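Protein bvu-3222 (Bacteroides vulgatus ATCC 8482, PDB 3FYF) is of unknown function but is probably a periplasmic protein of the DUF4251 family. Local coordinates at residues 26-29 with 30-34; 38-41 with 42-46. All coordinates share one frame; numbering follows the deposited sequence.

Contact 1 of 2, residues 26-29 with 30-34; sequences ALEA and QQDSV
Ser-33 reaches back to the carbonyl of Ala-29 with both its backbone N and its hydroxyl, one turn along the early part of helix 27-44. Ser-33 N and Ser-33 OG each lie 2.9 Å from Ala-29 O, on opposite faces of its carbonyl plane. The hydroxyl gets there because OG stands beside its own backbone N and anti to the carbonyl carbon (chi1 -71°). An alanine in place of Ser-33 would keep the backbone bond, but Ala-29 O would probably be left without its second donor. Two more alpha-helical i to i+4 bonds join the segments, from Gln-31 N to Leu-27 O (3.0 Å) and from Asp-32 N to Glu-28 O (2.9 Å); a third, Gln-30 N to Ala-26 O, is weak.

Glu-28 OE2 and Asp-32 OD2, one turn apart, put like charges 4.3 Å from each other, a pairing probably tolerable because Glu-28 is exposed. Asp-32 also makes a long, weak ion pair with Arg-63 of the second subunit. Side-chain contact is sparse, as suits long polar residues on a surface helix. Gln-31, fully extended, brings NE2 to 4.1 Å from Glu-28 CG, its amide plane turned 81° from the Glu-28 carboxylate.

Contact 2 of 2, residues 38-41 with 42-46; sequences QAIN and ALKNG
Ile-40 and Lys-44 run alongside each other in the same direction, one turn apart on the last part of helix 27-44, with Ile-40 CG2 3.8 Å from Lys-44 CE. Ile-40 CG2 stands anti to its backbone N, which sets this methyl alongside the lysine's aliphatic chain. The lysine is extended as far as CE and turns only at its last torsion (chi4 -63°), at NZ, so CE, with CD behind it, lies against the isoleucine methyl while the ammonium group turns off from the helix segment, a division that suits a long amphipathic residue at the surface. Beneath this pair, Lys-44 N donates to Ile-40 O at 2.9 Å. Leu-43 N bonds to Ala-39 O (2.9 Å), and Leu-43 CG packs 3.4 Å from that same oxygen.

At the helix end, Asn-45 N donates to Asn-41 O at 3.1 Å. Asn-45 OD1 lies 3.0 Å from Asn-41 O, acceptor against acceptor, and makes no bond to it. Gly-46 then leaves helical geometry with positive phi (64°), which glycine adopts without strain, and completes a Schellman motif; its N makes a weak bond to Leu-43 O. The inner face is small or apolar where the helix meets the sheet: Ala-39, Ile-40 and Leu-43 touch Leu-138 of strand 132-138, Ile-40 and Leu-43 also meet Val-119 of strand 119-126, and Ala-42 and Leu-43 rest on Phe-48 of strand 48-52.

Overall arrangement
Contact 1 and contact 2 follow one another along the same helix, 27-44, with their centres about 18 Å apart and no touch between them. Contact 1 comes first, in the N-terminal part, where the residues are exposed or partly exposed and one residue, Asp-32, makes a weak approach to the second subunit. Contact 2 closes the helix, partly buried against the curled antiparallel sheet, and its Schellman turn hands the chain on to strand 48-52. One helix thus changes character along its length, from a largely solvent-exposed segment to one with an apolar face seated on the sheet. It joins the extended N-terminal region, with its helices 3-11 and 14-17, to the beta domain.

Contact 1 of 2, residues 26-29 with 30-34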
# COMPACT_ATOMS: atom_id res chain seq x y z
N ALA B 26 8.80 -20.14 1.42
CA ALA B 26 10.14 -20.31 0.84
C ALA B 26 10.07 -20.42 -0.68
O ALA B 26 10.97 -19.96 -1.38
CB ALA B 26 10.83 -21.53 1.44
N LEU B 27 9.00 -21.03 -1.18
CA LEU B 27 8.74 -21.12 -2.62
C LEU B 27 8.25 -19.79 -3.18
O LEU B 27 8.62 -19.41 -4.29
CB LEU B 27 7.73 -22.23 -2.93
CG LEU B 27 8.22 -23.61 -3.40
CD1 LEU B 27 9.14 -24.30 -2.39
CD2 LEU B 27 7.02 -24.50 -3.72
N GLU B 28 7.44 -19.09 -2.39
CA GLU B 28 6.96 -17.74 -2.74
C GLU B 28 8.10 -16.73 -2.75
O GLU B 28 8.04 -15.75 -3.49
CB GLU B 28 5.87 -17.29 -1.77
CG GLU B 28 4.94 -16.22 -2.31
CD GLU B 28 4.15 -15.51 -1.23
OE1 GLU B 28 2.90 -15.57 -1.26
OE2 GLU B 28 4.78 -14.89 -0.33
N ALA B 29 9.12 -16.97 -1.93
CA ALA B 29 10.35 -16.19 -1.92
C ALA B 29 11.16 -16.35 -3.21
O ALA B 29 11.76 -15.39 -3.70
CB ALA B 29 11.21 -16.54 -0.71
N GLN B 30 11.18 -17.58 -3.74
CA GLN B 30 11.84 -17.88 -5.01
C GLN B 30 11.06 -17.31 -6.19
O GLN B 30 11.65 -16.85 -7.18
CB GLN B 30 12.05 -19.39 -5.18
CG GLN B 30 13.11 -19.99 -4.26
CD GLN B 30 13.09 -21.51 -4.24
OE1 GLN B 30 12.40 -22.16 -5.04
NE2 GLN B 30 13.84 -22.10 -3.31
N GLN B 31 9.73 -17.34 -6.08
CA GLN B 31 8.82 -16.70 -7.03
C GLN B 31 9.03 -15.19 -7.05
O GLN B 31 9.06 -14.57 -8.13
CB GLN B 31 7.37 -17.00 -6.63
CG GLN B 31 6.32 -16.40 -7.55
CD GLN B 31 4.89 -16.69 -7.11
OE1 GLN B 31 3.94 -16.06 -7.59
NE2 GLN B 31 4.72 -17.65 -6.19
N ASP B 32 9.15 -14.61 -5.86
CA ASP B 32 9.40 -13.18 -5.71
C ASP B 32 10.79 -12.83 -6.23
O ASP B 32 10.99 -11.75 -6.80
CB ASP B 32 9.20 -12.73 -4.26
CG ASP B 32 7.73 -12.51 -3.92
OD1 ASP B 32 6.92 -12.36 -4.86
OD2 ASP B 32 7.39 -12.49 -2.72
N SER B 33 11.74 -13.75 -6.06
CA SER B 33 13.06 -13.62 -6.66
C SER B 33 13.05 -13.63 -8.19
O SER B 33 13.79 -12.88 -8.83
CB SER B 33 14.00 -14.69 -6.11
OG SER B 33 14.31 -14.41 -4.75
N VAL B 34 12.19 -14.47 -8.77
CA VAL B 34 12.01 -14.53 -10.23
C VAL B 34 11.47 -13.20 -10.77
O VAL B 34 12.01 -12.63 -11.72
CB VAL B 34 11.12 -15.73 -10.66
CG1 VAL B 34 10.54 -15.55 -12.07
CG2 VAL B 34 11.90 -17.04 -10.57

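Contact 2 of 2, residues 38-41 with 42-46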
# COMPACT_ATOMS: atom_id res chain seq x y z
N GLN B 38 13.30 -10.21 -13.27
CA GLN B 38 12.48 -9.68 -14.37
C GLN B 38 12.23 -8.18 -14.28
O GLN B 38 12.19 -7.51 -15.31
CB GLN B 38 11.13 -10.41 -14.43
CG GLN B 38 11.19 -11.81 -15.05
CD GLN B 38 9.83 -12.49 -15.10
OE1 GLN B 38 8.84 -11.99 -14.54
NE2 GLN B 38 9.77 -13.64 -15.77
N ALA B 39 12.05 -7.66 -13.07
CA ALA B 39 11.86 -6.22 -12.85
C ALA B 39 13.16 -5.44 -13.06
O ALA B 39 13.14 -4.38 -13.68
CB ALA B 39 11.28 -5.96 -11.46
N ILE B 40 14.26 -5.97 -12.54
CA ILE B 40 15.62 -5.42 -12.73
C ILE B 40 15.94 -5.30 -14.22
O ILE B 40 16.31 -4.22 -14.69
CB ILE B 40 16.70 -6.32 -12.04
CG1 ILE B 40 16.51 -6.34 -10.52
CG2 ILE B 40 18.13 -5.88 -12.39
CD1 ILE B 40 16.98 -5.10 -9.83
N ASN B 41 15.77 -6.40 -14.95
CA ASN B 41 15.99 -6.46 -16.40
C ASN B 41 15.05 -5.58 -17.20
O ASN B 41 15.44 -5.04 -18.24
CB ASN B 41 15.92 -7.90 -16.90
CG ASN B 41 17.07 -8.76 -16.38
OD1 ASN B 41 18.12 -8.25 -15.99
ND2 ASN B 41 16.86 -10.06 -16.37
N ALA B 42 13.82 -5.41 -16.72
CA ALA B 42 12.87 -4.51 -17.34
C ALA B 42 13.30 -3.05 -17.18
O ALA B 42 13.14 -2.25 -18.10
CB ALA B 42 11.49 -4.71 -16.77
N LEU B 43 13.86 -2.73 -16.01
CA LEU B 43 14.33 -1.38 -15.73
C LEU B 43 15.60 -1.05 -16.51
O LEU B 43 15.74 0.06 -17.01
CB LEU B 43 14.59 -1.18 -14.23
CG LEU B 43 13.41 -1.06 -13.26
CD1 LEU B 43 13.92 -1.18 -11.82
CD2 LEU B 43 12.62 0.22 -13.45
N LYS B 44 16.51 -2.02 -16.59
CA LYS B 44 17.77 -1.90 -17.33
C LYS B 44 17.52 -1.67 -18.81
O LYS B 44 18.14 -0.80 -19.42
CB LYS B 44 18.62 -3.16 -17.15
CG LYS B 44 19.35 -3.23 -15.82
CD LYS B 44 20.22 -4.47 -15.73
CE LYS B 44 21.03 -4.47 -14.44
NZ LYS B 44 21.99 -3.33 -14.36
N ASN B 45 16.59 -2.43 -19.38
CA ASN B 45 16.26 -2.32 -20.80
C ASN B 45 15.27 -1.20 -21.14
O ASN B 45 14.95 -0.99 -22.32
CB ASN B 45 15.79 -3.67 -21.35
CG ASN B 45 16.84 -4.77 -21.19
OD1 ASN B 45 16.51 -5.92 -20.94
ND2 ASN B 45 18.11 -4.40 -21.34
N GLY B 46 14.79 -0.49 -20.12
CA GLY B 46 13.88 0.64 -20.27
C GLY B 46 12.53 0.26 -20.86
O GLY B 46 11.91 1.05 -21.57